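Long-range contacts in glycosyl hydrolases family 31 family protein (Aspergillus niger, PDB 6DRU), which hydrolyses xyloglucan oligosaccharides, releasing alpha-xylose from the non-reducing terminal glucose, as a member of glycosyl hydrolase family 31: residues A237-P245 / Y473-S481; S249-L257 / P552-R560. One frame throughout, in Å; residues are numbered along the deposited sequence.

Contact 1: A237-P245 / Y473-S481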
ATOM      1  N   ALA A 237       6.073  32.998  20.405  1.00 61.25           N
ATOM      2  CA  ALA A 237       7.231  33.429  19.632  1.00 58.10           C
ATOM      3  C   ALA A 237       7.629  32.405  18.579  1.00 66.42           C
ATOM      4  O   ALA A 237       8.268  32.768  17.587  1.00 72.12           O
ATOM      5  CB  ALA A 237       8.414  33.707  20.557  1.00 57.97           C
ATOM      6  N   LEU A 238       7.264  31.139  18.771  1.00 56.03           N
ATOM      7  CA  LEU A 238       7.576  30.102  17.799  1.00 53.37           C
ATOM      8  C   LEU A 238       6.513  29.986  16.717  1.00 64.67           C
ATOM      9  O   LEU A 238       6.848  29.820  15.540  1.00 61.82           O
ATOM     10  CB  LEU A 238       7.736  28.752  18.501  1.00 55.06           C
ATOM     11  CG  LEU A 238       9.042  28.524  19.258  1.00 58.01           C
ATOM     12  CD1 LEU A 238       8.894  27.365  20.227  1.00 49.35           C
ATOM     13  CD2 LEU A 238      10.183  28.275  18.290  1.00 55.59           C
ATOM     14  N   THR A 239       5.236  30.088  17.085  1.00 65.44           N
ATOM     15  CA  THR A 239       4.147  29.774  16.173  1.00 64.41           C
ATOM     16  C   THR A 239       3.297  30.973  15.777  1.00 58.96           C
ATOM     17  O   THR A 239       2.507  30.860  14.834  1.00 55.62           O
ATOM     18  CB  THR A 239       3.241  28.702  16.792  1.00 62.00           C
ATOM     19  OG1 THR A 239       2.628  29.223  17.976  1.00 59.48           O
ATOM     20  CG2 THR A 239       4.063  27.482  17.160  1.00 56.64           C
ATOM     21  N   GLY A 240       3.429  32.109  16.458  1.00 67.44           N
ATOM     22  CA  GLY A 240       2.680  33.285  16.064  1.00 65.86           C
ATOM     23  C   GLY A 240       2.152  34.130  17.204  1.00 70.79           C
ATOM     24  O   GLY A 240       1.590  33.614  18.175  1.00 64.74           O
ATOM     25  N   ARG A 241       2.337  35.443  17.091  1.00 62.17           N
ATOM     26  CA  ARG A 241       1.792  36.408  18.034  1.00 62.05           C
ATOM     27  C   ARG A 241       0.503  36.987  17.466  1.00 62.79           C
ATOM     28  O   ARG A 241       0.490  37.499  16.342  1.00 62.21           O
ATOM     29  CB  ARG A 241       2.798  37.526  18.315  1.00 67.30           C
ATOM     30  CG  ARG A 241       3.982  37.105  19.169  1.00 63.58           C
ATOM     31  CD  ARG A 241       3.622  37.090  20.647  1.00 64.65           C
ATOM     32  NE  ARG A 241       4.691  36.518  21.460  1.00 62.62           N
ATOM     33  CZ  ARG A 241       5.841  37.131  21.719  1.00 69.80           C
ATOM     34  NH1 ARG A 241       6.075  38.339  21.222  1.00 68.89           N
ATOM     35  NH2 ARG A 241       6.760  36.537  22.469  1.00 64.36           N
ATOM     36  N   ALA A 242      -0.575  36.896  18.241  1.00 65.63           N
ATOM     37  CA  ALA A 242      -1.876  37.314  17.749  1.00 58.88           C
ATOM     38  C   ALA A 242      -1.889  38.815  17.462  1.00 63.20           C
ATOM     39  O   ALA A 242      -1.165  39.587  18.097  1.00 75.15           O
ATOM     40  CB  ALA A 242      -2.965  36.973  18.761  1.00 58.77           C
ATOM     41  N   PRO A 243      -2.702  39.251  16.512  1.00 59.30           N
ATOM     42  CA  PRO A 243      -2.857  40.682  16.243  1.00 61.69           C
ATOM     43  C   PRO A 243      -3.813  41.321  17.245  1.00 71.73           C
ATOM     44  O   PRO A 243      -4.403  40.657  18.095  1.00 80.65           O
ATOM     45  CB  PRO A 243      -3.432  40.701  14.829  1.00 58.35           C
ATOM     46  CG  PRO A 243      -4.196  39.424  14.735  1.00 64.21           C
ATOM     47  CD  PRO A 243      -3.434  38.419  15.541  1.00 57.00           C
ATOM     48  N   ALA A 244      -3.955  42.639  17.131  1.00 70.96           N
ATOM     49  CA  ALA A 244      -4.954  43.217  18.019  1.00 66.61           C
ATOM     50  C   ALA A 244      -6.319  43.224  17.334  1.00 72.94           C
ATOM     51  O   ALA A 244      -6.422  43.584  16.158  1.00 72.00           O
ATOM     52  CB  ALA A 244      -4.571  44.638  18.416  1.00 61.10           C
ATOM     53  N   PRO A 245      -7.378  42.834  18.050  1.00 65.15           N
ATOM     54  CA  PRO A 245      -8.684  42.724  17.407  1.00 65.20           C
ATOM     55  C   PRO A 245      -9.283  44.106  17.156  1.00 67.04           C
ATOM     56  O   PRO A 245      -8.949  45.070  17.854  1.00 71.84           O
ATOM     57  CB  PRO A 245      -9.515  41.934  18.435  1.00 57.95           C
ATOM     58  CG  PRO A 245      -8.913  42.318  19.738  1.00 56.41           C
ATOM     59  CD  PRO A 245      -7.432  42.471  19.476  1.00 60.95           C
ATOM     60  N   TYR A 473      -5.047  25.049  13.495  1.00 47.13           N
ATOM     61  CA  TYR A 473      -3.913  24.184  13.792  1.00 50.89           C
ATOM     62  C   TYR A 473      -2.838  25.003  14.504  1.00 54.32           C
ATOM     63  O   TYR A 473      -3.138  26.022  15.136  1.00 52.91           O
ATOM     64  CB  TYR A 473      -3.397  23.514  12.506  1.00 51.80           C
ATOM     65  CG  TYR A 473      -2.641  22.233  12.760  1.00 58.41           C
ATOM     66  CD1 TYR A 473      -3.202  21.217  13.524  1.00 60.54           C
ATOM     67  CD2 TYR A 473      -1.368  22.037  12.241  1.00 53.28           C
ATOM     68  CE1 TYR A 473      -2.517  20.043  13.765  1.00 63.65           C
ATOM     69  CE2 TYR A 473      -0.675  20.862  12.475  1.00 57.16           C
ATOM     70  CZ  TYR A 473      -1.255  19.869  13.238  1.00 65.35           C
ATOM     71  OH  TYR A 473      -0.575  18.697  13.476  1.00 62.55           O
ATOM     72  N   ILE A 474      -1.589  24.541  14.405  1.00 57.49           N
ATOM     73  CA  ILE A 474      -0.479  25.189  15.089  1.00 55.73           C
ATOM     74  C   ILE A 474      -0.334  26.621  14.601  1.00 59.56           C
ATOM     75  O   ILE A 474      -0.254  26.881  13.394  1.00 64.94           O
ATOM     76  CB  ILE A 474       0.812  24.387  14.868  1.00 52.38           C
ATOM     77  CG1 ILE A 474       0.637  22.948  15.356  1.00 57.71           C
ATOM     78  CG2 ILE A 474       1.979  25.045  15.573  1.00 44.97           C
ATOM     79  CD1 ILE A 474       1.775  22.029  14.973  1.00 49.69           C
ATOM     80  N   GLY A 475      -0.304  27.562  15.543  1.00 63.09           N
ATOM     81  CA  GLY A 475      -0.099  28.953  15.198  1.00 60.92           C
ATOM     82  C   GLY A 475      -1.287  29.644  14.572  1.00 60.81           C
ATOM     83  O   GLY A 475      -1.120  30.698  13.955  1.00 56.06           O
ATOM     84  N   SER A 476      -2.491  29.083  14.715  1.00 62.60           N
ATOM     85  CA  SER A 476      -3.677  29.718  14.152  1.00 63.70           C
ATOM     86  C   SER A 476      -3.956  31.079  14.771  1.00 59.08           C
ATOM     87  O   SER A 476      -4.708  31.869  14.188  1.00 61.21           O
ATOM     88  CB  SER A 476      -4.898  28.810  14.327  1.00 63.69           C
ATOM     89  OG  SER A 476      -4.916  27.771  13.363  1.00 61.04           O
ATOM     90  N   GLN A 477      -3.366  31.379  15.932  1.00 58.68           N
ATOM     91  CA  GLN A 477      -3.599  32.663  16.579  1.00 62.12           C
ATOM     92  C   GLN A 477      -3.009  33.829  15.797  1.00 61.73           C
ATOM     93  O   GLN A 477      -3.302  34.982  16.127  1.00 67.22           O
ATOM     94  CB  GLN A 477      -3.032  32.656  18.001  1.00 55.26           C
ATOM     95  CG  GLN A 477      -1.515  32.617  18.084  1.00 56.07           C
ATOM     96  CD  GLN A 477      -0.962  31.208  18.038  1.00 63.80           C
ATOM     97  OE1 GLN A 477      -1.703  30.239  17.875  1.00 60.02           O
ATOM     98  NE2 GLN A 477       0.352  31.085  18.194  1.00 60.45           N
ATOM     99  N   ARG A 478      -2.198  33.561  14.773  1.00 62.51           N
ATOM    100  CA  ARG A 478      -1.596  34.630  13.987  1.00 57.57           C
ATOM    101  C   ARG A 478      -2.596  35.335  13.081  1.00 63.58           C
ATOM    102  O   ARG A 478      -2.251  36.370  12.501  1.00 66.80           O
ATOM    103  CB  ARG A 478      -0.452  34.071  13.141  1.00 56.12           C
ATOM    104  CG  ARG A 478      -0.923  33.262  11.943  1.00 63.58           C
ATOM    105  CD  ARG A 478       0.244  32.662  11.179  1.00 59.66           C
ATOM    106  NE  ARG A 478       0.922  31.625  11.949  1.00 61.55           N
ATOM    107  CZ  ARG A 478       1.959  30.923  11.505  1.00 62.20           C
ATOM    108  NH1 ARG A 478       2.444  31.146  10.291  1.00 67.58           N
ATOM    109  NH2 ARG A 478       2.512  29.997  12.277  1.00 63.15           N
ATOM    110  N   PHE A 479      -3.811  34.813  12.946  1.00 58.67           N
ATOM    111  CA  PHE A 479      -4.796  35.349  12.019  1.00 64.47           C
ATOM    112  C   PHE A 479      -5.819  36.215  12.747  1.00 62.55           C
ATOM    113  O   PHE A 479      -6.075  36.039  13.940  1.00 60.34           O
ATOM    114  CB  PHE A 479      -5.528  34.222  11.286  1.00 65.16           C
ATOM    115  CG  PHE A 479      -4.619  33.270  10.563  1.00 62.65           C
ATOM    116  CD1 PHE A 479      -3.849  33.700   9.496  1.00 62.19           C
ATOM    117  CD2 PHE A 479      -4.552  31.938  10.937  1.00 66.84           C
ATOM    118  CE1 PHE A 479      -3.019  32.822   8.824  1.00 58.23           C
ATOM    119  CE2 PHE A 479      -3.724  31.055  10.269  1.00 62.25           C
ATOM    120  CZ  PHE A 479      -2.956  31.499   9.210  1.00 52.74           C
ATOM    121  N   CYS A 480      -6.407  37.157  12.006  1.00 62.04           N
ATOM    122  CA  CYS A 480      -7.590  37.870  12.472  1.00 60.57           C
ATOM    123  C   CYS A 480      -8.772  36.910  12.494  1.00 58.76           C
ATOM    124  O   CYS A 480      -9.744  37.099  11.755  1.00 60.65           O
ATOM    125  CB  CYS A 480      -7.901  39.072  11.574  1.00 62.25           C
ATOM    126  SG  CYS A 480      -6.596  40.324  11.435  1.00 98.47           S
ATOM    127  N   SER A 481      -8.702  35.878  13.332  1.00 58.64           N
ATOM    128  CA  SER A 481      -9.654  34.780  13.279  1.00 58.89           C
ATOM    129  C   SER A 481      -9.908  34.265  14.688  1.00 58.38           C
ATOM    130  O   SER A 481      -8.972  34.101  15.473  1.00 59.99           O
ATOM    131  CB  SER A 481      -9.134  33.646  12.387  1.00 55.97           C
ATOM    132  OG  SER A 481     -10.094  32.611  12.262  1.00 68.40           O
TER
HETATM  133  O   HOH W   1      -0.108  37.610  13.472  1.00 60.23           O
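The C-terminal end of helix 228-239 and the linker after it meet a loop of the TIM barrel, the one between strands 467-469 and 481-484. Thr239 and Gly240 face Gln477 and Arg478 there. The amide nitrogen of Gln477 grips two acceptors. Its NE2 donates to Gly240 O at 2.8 Å and to Thr239 OG1 at 2.9 Å. Both acceptors lie close to the plane of the amide, which fixes its rotation. CG of Gln477 sits between the backbone N and the carbonyl carbon (chi1 69°), and a bend at chi2 turns the amide toward the helix end. Thr239 OG1 also bonds to Ile235 O, one turn back in the helix. Thr239 CG2 packs on Ile474 CG2 at 3.6 Å. A weak bond joins Arg478 NH2 to Thr239 O at 2.7 Å, with an N-H...O angle of 127°. Arg478 NE turns back to Gly475 O at 3.0 Å, which holds the guanidinium beside Thr239 O. Further along, one water donates to both Arg241 O and Arg478 O. Pro243 CG lies 4.2 Å from Cys480 SG, whose disulfide partner is Cys463. The arrangement is a helix C-terminus left through a glycine with positive phi. Thr239 O, at the end of the helix, and Gly240 O, just after it, are both met by side chains of a barrel loop.

Contact 2: S249-L257 / P552-R560. With XYS (alpha-D-xylopyranose), chain N; BGC (beta-D-glucopyranose), chain F; BGC (beta-D-glucopyranose), chain B.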
ATOM      1  N   SER A 249     -15.449  44.217  17.455  1.00 62.45           N
ATOM      2  CA  SER A 249     -15.618  42.789  17.698  1.00 64.22           C
ATOM      3  C   SER A 249     -15.704  42.441  19.179  1.00 65.79           C
ATOM      4  O   SER A 249     -16.090  41.315  19.510  1.00 62.14           O
ATOM      5  CB  SER A 249     -14.471  42.010  17.051  1.00 64.92           C
ATOM      6  OG  SER A 249     -13.222  42.382  17.608  1.00 72.98           O
ATOM      7  N   LEU A 250     -15.361  43.366  20.074  1.00 61.74           N
ATOM      8  CA  LEU A 250     -15.415  43.100  21.505  1.00 68.04           C
ATOM      9  C   LEU A 250     -16.798  43.321  22.103  1.00 68.98           C
ATOM     10  O   LEU A 250     -16.966  43.153  23.317  1.00 58.77           O
ATOM     11  CB  LEU A 250     -14.392  43.974  22.235  1.00 68.81           C
ATOM     12  CG  LEU A 250     -12.940  43.834  21.777  1.00 63.63           C
ATOM     13  CD1 LEU A 250     -12.047  44.820  22.516  1.00 55.70           C
ATOM     14  CD2 LEU A 250     -12.457  42.406  21.980  1.00 64.54           C
ATOM     15  N   GLY A 251     -17.785  43.678  21.293  1.00 62.15           N
ATOM     16  CA  GLY A 251     -19.125  43.960  21.766  1.00 57.98           C
ATOM     17  C   GLY A 251     -20.030  42.750  21.745  1.00 61.56           C
ATOM     18  O   GLY A 251     -19.595  41.610  21.938  1.00 65.68           O
ATOM     19  N   TYR A 252     -21.314  43.004  21.508  1.00 61.02           N
ATOM     20  CA  TYR A 252     -22.325  41.957  21.474  1.00 64.25           C
ATOM     21  C   TYR A 252     -22.537  41.486  20.042  1.00 63.06           C
ATOM     22  O   TYR A 252     -22.813  42.295  19.151  1.00 68.77           O
ATOM     23  CB  TYR A 252     -23.636  42.467  22.071  1.00 50.37           C
ATOM     24  CG  TYR A 252     -24.780  41.483  21.999  1.00 49.59           C
ATOM     25  CD1 TYR A 252     -24.823  40.372  22.831  1.00 43.48           C
ATOM     26  CD2 TYR A 252     -25.828  41.677  21.107  1.00 55.56           C
ATOM     27  CE1 TYR A 252     -25.872  39.474  22.768  1.00 43.34           C
ATOM     28  CE2 TYR A 252     -26.882  40.787  21.039  1.00 55.01           C
ATOM     29  CZ  TYR A 252     -26.900  39.688  21.870  1.00 55.77           C
ATOM     30  OH  TYR A 252     -27.950  38.800  21.801  1.00 54.68           O
ATOM     31  N   ILE A 253     -22.409  40.181  19.827  1.00 51.19           N
ATOM     32  CA  ILE A 253     -22.506  39.581  18.502  1.00 58.83           C
ATOM     33  C   ILE A 253     -23.809  38.795  18.436  1.00 60.80           C
ATOM     34  O   ILE A 253     -23.975  37.782  19.127  1.00 55.13           O
ATOM     35  CB  ILE A 253     -21.297  38.689  18.193  1.00 60.45           C
ATOM     36  CG1 ILE A 253     -20.016  39.527  18.176  1.00 52.37           C
ATOM     37  CG2 ILE A 253     -21.487  37.972  16.867  1.00 53.15           C
ATOM     38  CD1 ILE A 253     -18.753  38.713  18.305  1.00 47.89           C
ATOM     39  N   GLN A 254     -24.732  39.259  17.598  1.00 60.61           N
ATOM     40  CA  GLN A 254     -26.031  38.621  17.427  1.00 59.63           C
ATOM     41  C   GLN A 254     -25.979  37.648  16.256  1.00 64.78           C
ATOM     42  O   GLN A 254     -25.509  38.000  15.169  1.00 74.13           O
ATOM     43  CB  GLN A 254     -27.118  39.669  17.194  1.00 61.70           C
ATOM     44  CG  GLN A 254     -28.510  39.091  17.009  1.00 61.09           C
ATOM     45  CD  GLN A 254     -29.020  38.397  18.255  1.00 65.40           C
ATOM     46  OE1 GLN A 254     -28.822  38.876  19.372  1.00 63.94           O
ATOM     47  NE2 GLN A 254     -29.677  37.259  18.071  1.00 64.93           N
ATOM     48  N   SER A 255     -26.463  36.431  16.479  1.00 66.02           N
ATOM     49  CA  SER A 255     -26.481  35.419  15.433  1.00 58.82           C
ATOM     50  C   SER A 255     -27.511  34.360  15.790  1.00 64.15           C
ATOM     51  O   SER A 255     -27.926  34.237  16.947  1.00 70.27           O
ATOM     52  CB  SER A 255     -25.101  34.778  15.245  1.00 56.02           C
ATOM     53  OG  SER A 255     -25.153  33.732  14.291  1.00 56.89           O
ATOM     54  N   LYS A 256     -27.918  33.602  14.777  1.00 59.10           N
ATOM     55  CA  LYS A 256     -28.803  32.458  14.956  1.00 61.46           C
ATOM     56  C   LYS A 256     -28.849  31.689  13.644  1.00 63.39           C
ATOM     57  O   LYS A 256     -28.292  32.114  12.630  1.00 65.06           O
ATOM     58  CB  LYS A 256     -30.213  32.873  15.383  1.00 55.75           C
ATOM     59  CG  LYS A 256     -31.068  33.423  14.255  1.00 60.10           C
ATOM     60  CD  LYS A 256     -32.536  33.417  14.640  1.00 62.17           C
ATOM     61  CE  LYS A 256     -33.426  33.662  13.434  1.00 59.20           C
ATOM     62  NZ  LYS A 256     -34.861  33.424  13.753  1.00 61.29           N
ATOM     63  N   LEU A 257     -29.530  30.550  13.677  1.00 57.78           N
ATOM     64  CA  LEU A 257     -29.802  29.756  12.485  1.00 57.99           C
ATOM     65  C   LEU A 257     -31.307  29.829  12.235  1.00 61.22           C
ATOM     66  O   LEU A 257     -32.081  29.121  12.886  1.00 67.77           O
ATOM     67  CB  LEU A 257     -29.322  28.316  12.661  1.00 56.35           C
ATOM     68  CG  LEU A 257     -29.197  27.380  11.448  1.00 53.09           C
ATOM     69  CD1 LEU A 257     -28.534  26.079  11.864  1.00 54.95           C
ATOM     70  CD2 LEU A 257     -30.529  27.078  10.773  1.00 44.31           C
ATOM     71  N   PRO A 552     -13.544  35.606  25.644  1.00 62.12           N
ATOM     72  CA  PRO A 552     -12.831  36.481  24.699  1.00 57.82           C
ATOM     73  C   PRO A 552     -13.740  37.163  23.695  1.00 58.05           C
ATOM     74  O   PRO A 552     -13.479  38.311  23.313  1.00 57.89           O
ATOM     75  CB  PRO A 552     -11.850  35.519  24.018  1.00 55.29           C
ATOM     76  CG  PRO A 552     -11.566  34.502  25.067  1.00 59.21           C
ATOM     77  CD  PRO A 552     -12.875  34.299  25.788  1.00 47.60           C
ATOM     78  N   PHE A 553     -14.812  36.501  23.268  1.00 57.42           N
ATOM     79  CA  PHE A 553     -15.807  37.108  22.397  1.00 59.00           C
ATOM     80  C   PHE A 553     -17.191  36.687  22.860  1.00 58.64           C
ATOM     81  O   PHE A 553     -17.435  35.500  23.095  1.00 57.73           O
ATOM     82  CB  PHE A 553     -15.589  36.713  20.929  1.00 61.24           C
ATOM     83  CG  PHE A 553     -14.339  37.292  20.329  1.00 59.14           C
ATOM     84  CD1 PHE A 553     -14.352  38.550  19.749  1.00 57.64           C
ATOM     85  CD2 PHE A 553     -13.149  36.581  20.349  1.00 55.60           C
ATOM     86  CE1 PHE A 553     -13.202  39.091  19.199  1.00 59.48           C
ATOM     87  CE2 PHE A 553     -11.998  37.115  19.802  1.00 60.33           C
ATOM     88  CZ  PHE A 553     -12.024  38.371  19.226  1.00 63.10           C
ATOM     89  N   MET A 554     -18.087  37.658  23.000  1.00 57.95           N
ATOM     90  CA  MET A 554     -19.456  37.408  23.433  1.00 61.90           C
ATOM     91  C   MET A 554     -20.338  37.290  22.196  1.00 66.73           C
ATOM     92  O   MET A 554     -20.577  38.283  21.498  1.00 68.32           O
ATOM     93  CB  MET A 554     -19.947  38.520  24.356  1.00 61.81           C
ATOM     94  CG  MET A 554     -21.293  38.239  24.999  1.00 62.43           C
ATOM     95  SD  MET A 554     -22.033  39.707  25.735  1.00 72.53           S
ATOM     96  CE  MET A 554     -23.546  39.020  26.400  1.00 57.11           C
ATOM     97  N   ARG A 555     -20.818  36.079  21.921  1.00 58.10           N
ATOM     98  CA  ARG A 555     -21.641  35.824  20.746  1.00 68.63           C
ATOM     99  C   ARG A 555     -22.706  34.796  21.089  1.00 64.25           C
ATOM    100  O   ARG A 555     -22.411  33.776  21.721  1.00 61.10           O
ATOM    101  CB  ARG A 555     -20.794  35.338  19.562  1.00 64.96           C
ATOM    102  CG  ARG A 555     -21.579  34.570  18.507  1.00 70.96           C
ATOM    103  CD  ARG A 555     -20.701  34.174  17.328  1.00 68.54           C
ATOM    104  NE  ARG A 555     -21.276  33.076  16.554  1.00 71.57           N
ATOM    105  CZ  ARG A 555     -21.098  31.791  16.844  1.00 66.35           C
ATOM    106  NH1 ARG A 555     -20.359  31.453  17.890  1.00 65.06           N
ATOM    107  NH2 ARG A 555     -21.653  30.846  16.095  1.00 71.55           N
ATOM    108  N   THR A 556     -23.938  35.072  20.674  1.00 55.63           N
ATOM    109  CA  THR A 556     -25.047  34.142  20.814  1.00 60.04           C
ATOM    110  C   THR A 556     -25.389  33.551  19.453  1.00 67.84           C
ATOM    111  O   THR A 556     -25.293  34.232  18.427  1.00 63.55           O
ATOM    112  CB  THR A 556     -26.273  34.831  21.425  1.00 61.17           C
ATOM    113  OG1 THR A 556     -27.345  33.887  21.545  1.00 63.90           O
ATOM    114  CG2 THR A 556     -26.721  36.013  20.567  1.00 56.62           C
ATOM    115  N   HIS A 557     -25.781  32.282  19.454  1.00 62.66           N
ATOM    116  CA  HIS A 557     -26.080  31.550  18.231  1.00 61.25           C
ATOM    117  C   HIS A 557     -26.702  30.218  18.620  1.00 64.18           C
ATOM    118  O   HIS A 557     -26.485  29.717  19.727  1.00 60.51           O
ATOM    119  CB  HIS A 557     -24.818  31.329  17.385  1.00 58.19           C
ATOM    120  CG  HIS A 557     -25.052  30.524  16.145  1.00 67.71           C
ATOM    121  ND1 HIS A 557     -25.878  30.949  15.127  1.00 67.64           N
ATOM    122  CD2 HIS A 557     -24.575  29.317  15.762  1.00 70.29           C
ATOM    123  CE1 HIS A 557     -25.897  30.040  14.169  1.00 70.72           C
ATOM    124  NE2 HIS A 557     -25.114  29.039  14.529  1.00 71.94           N
ATOM    125  N   GLY A 558     -27.483  29.661  17.708  1.00 64.46           N
ATOM    126  CA  GLY A 558     -28.069  28.355  17.929  1.00 63.27           C
ATOM    127  C   GLY A 558     -29.245  28.117  17.014  1.00 62.26           C
ATOM    128  O   GLY A 558     -29.729  29.017  16.327  1.00 54.27           O
ATOM    129  N   SER A 559     -29.698  26.866  17.013  1.00 55.55           N
ATOM    130  CA  SER A 559     -30.875  26.438  16.263  1.00 59.57           C
ATOM    131  C   SER A 559     -31.954  26.117  17.295  1.00 61.59           C
ATOM    132  O   SER A 559     -32.026  25.003  17.814  1.00 61.27           O
ATOM    133  CB  SER A 559     -30.561  25.240  15.369  1.00 66.62           C
ATOM    134  OG  SER A 559     -31.666  24.911  14.544  1.00 70.14           O
ATOM    135  N   ARG A 560     -32.787  27.107  17.591  1.00 67.59           N
ATOM    136  CA  ARG A 560     -33.774  26.998  18.653  1.00 65.97           C
ATOM    137  C   ARG A 560     -35.062  26.360  18.146  1.00 62.45           C
ATOM    138  O   ARG A 560     -35.347  26.333  16.946  1.00 76.50           O
ATOM    139  CB  ARG A 560     -34.081  28.377  19.241  1.00 58.52           C
ATOM    140  CG  ARG A 560     -32.856  29.165  19.673  1.00 53.87           C
ATOM    141  CD  ARG A 560     -32.262  28.615  20.957  1.00 60.37           C
ATOM    142  NE  ARG A 560     -31.096  29.383  21.379  1.00 51.71           N
ATOM    143  CZ  ARG A 560     -29.843  28.949  21.287  1.00 54.52           C
ATOM    144  NH1 ARG A 560     -29.593  27.740  20.802  1.00 58.30           N
ATOM    145  NH2 ARG A 560     -28.842  29.717  21.694  1.00 54.96           N
TER
HETATM  146  C1  XYS N 834     -22.777  24.241  11.207  1.00 74.91           C
HETATM  147  C2  XYS N 834     -22.267  25.293  12.165  1.00 72.98           C
HETATM  148  C3  XYS N 834     -23.441  26.084  12.698  1.00 72.64           C
HETATM  149  C4  XYS N 834     -24.261  26.617  11.544  1.00 71.74           C
HETATM  150  C5  XYS N 834     -24.605  25.482  10.606  1.00 73.07           C
HETATM  151  O1  XYS N 834     -23.677  23.393  11.880  1.00 64.79           O
HETATM  152  O2  XYS N 834     -21.582  24.675  13.228  1.00 73.96           O
HETATM  153  O3  XYS N 834     -22.974  27.158  13.481  1.00 76.70           O
HETATM  154  O4  XYS N 834     -25.448  27.190  12.040  1.00 63.86           O
HETATM  155  O5  XYS N 834     -23.426  24.873  10.128  1.00 71.89           O
HETATM  156  C2  BGC F   2     -29.747  21.794  13.113  1.00 81.73           C
HETATM  157  C3  BGC F   2     -28.817  21.098  12.181  1.00 77.37           C
HETATM  158  C4  BGC F   2     -28.446  19.714  12.739  1.00 76.40           C
HETATM  159  C5  BGC F   2     -29.689  18.956  13.097  1.00 74.93           C
HETATM  160  C6  BGC F   2     -29.307  17.622  13.723  1.00 78.15           C
HETATM  161  C1  BGC F   2     -30.922  20.887  13.374  1.00 79.80           C
HETATM  162  O2  BGC F   2     -30.207  23.030  12.522  1.00 81.37           O
HETATM  163  O3  BGC F   2     -27.673  21.859  12.027  1.00 88.45           O
HETATM  164  O4  BGC F   2     -27.736  18.981  11.768  1.00 81.60           O
HETATM  165  O5  BGC F   2     -30.452  19.702  14.024  1.00 80.63           O
HETATM  166  O6  BGC F   2     -30.470  16.853  13.932  1.00 79.49           O
HETATM  167  C2  BGC B   1     -34.605  19.378  15.789  1.00 88.43           C
HETATM  168  C3  BGC B   1     -33.204  19.828  15.560  1.00 94.36           C
HETATM  169  C4  BGC B   1     -33.158  20.840  14.403  1.00 99.90           C
HETATM  170  C5  BGC B   1     -34.159  21.935  14.646  1.00 96.17           C
HETATM  171  C6  BGC B   1     -34.130  22.914  13.478  1.00 92.52           C
HETATM  172  C1  BGC B   1     -35.495  20.586  15.965  1.00 87.32           C
HETATM  173  O1  BGC B   1     -36.799  20.169  16.206  1.00 82.57           O
HETATM  174  O2  BGC B   1     -34.655  18.552  16.974  1.00 91.52           O
HETATM  175  O3  BGC B   1     -32.422  18.730  15.252  1.00 86.76           O
HETATM  176  O4  BGC B   1     -31.869  21.404  14.303  1.00 87.52           O
HETATM  177  O5  BGC B   1     -35.457  21.383  14.776  1.00 95.38           O
HETATM  178  O6  BGC B   1     -35.219  22.662  12.619  1.00102.37           O
HETATM  179  O   HOH W   2     -17.331  40.192  21.777  1.00 60.82           O
HETATM  180  O   HOH W   3     -22.187  33.172  14.132  1.00 59.98           O
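Ile253 and Arg555 pair in parallel at the tightly packed middle of this contact, between strands 252-254 and 554-555 of the barrel. Ile253 N donates to Met554 O, and Thr556 N returns a bond to Ile253 O at 3.1 Å, almost straight. The extended Arg555 chain lies across Ile253, with CG 3.8 Å from Ile253 CG2; its guanidinium forms a salt bridge with Asp516. Tyr252 and Met554 share the other face of the sheet. The sulfur lies at the ring edge, a Met-aromatic contact, with SD 5.5 Å from the ring centroid. Thr556 CG2 sits 3.3 Å from Tyr252 OH, which in turn bonds to Gln254 OE1. At the Ser249 end the direct pairing gives way to a water that joins Ser249 O, Gly251 O and Met554 N. At the other end Leu257 N still bonds to Gly558 O, but side chains there turn to sugar. A second water accepts from Arg555 NE and is hydrogen-bonded to Ser255 OG. The His557 ring, with CG anti to the backbone N (chi1 177°), reaches past Ser255 to the xylose. His557 NE2 donates to XYS O4 at 3.1 Å and bonds to XYS O3 at 3.0 Å. Ser559 OG bonds to O2 of the chain F glucose. The loop after strand 554-555 thus brings polar groups to both sugars, consistent with a part in their recognition.

How the contacts relate
The two contacts lie about 22 Å apart, centre to centre. Their segments alternate along the chain: 237-245, 249-257, 473-481, then 552-560. Helix 228-239 leads through the linker into strand 252-254, so the first segment of contact 1 comes just before that strand. Contact 2 joins strand 252-254 to strand 554-555. The two contacts touch where Pro245 CG packs on Leu250 CD2. Strands 252-254 and 554-555 belong to the same curled sheet as strands 467-469 and 481-484, which border the loop of contact 1. Contact 1 lies away from the annotated sites. One barrel sheet thus borders the buried packing of contact 1 and, at contact 2, leads into part of the xylose pocket.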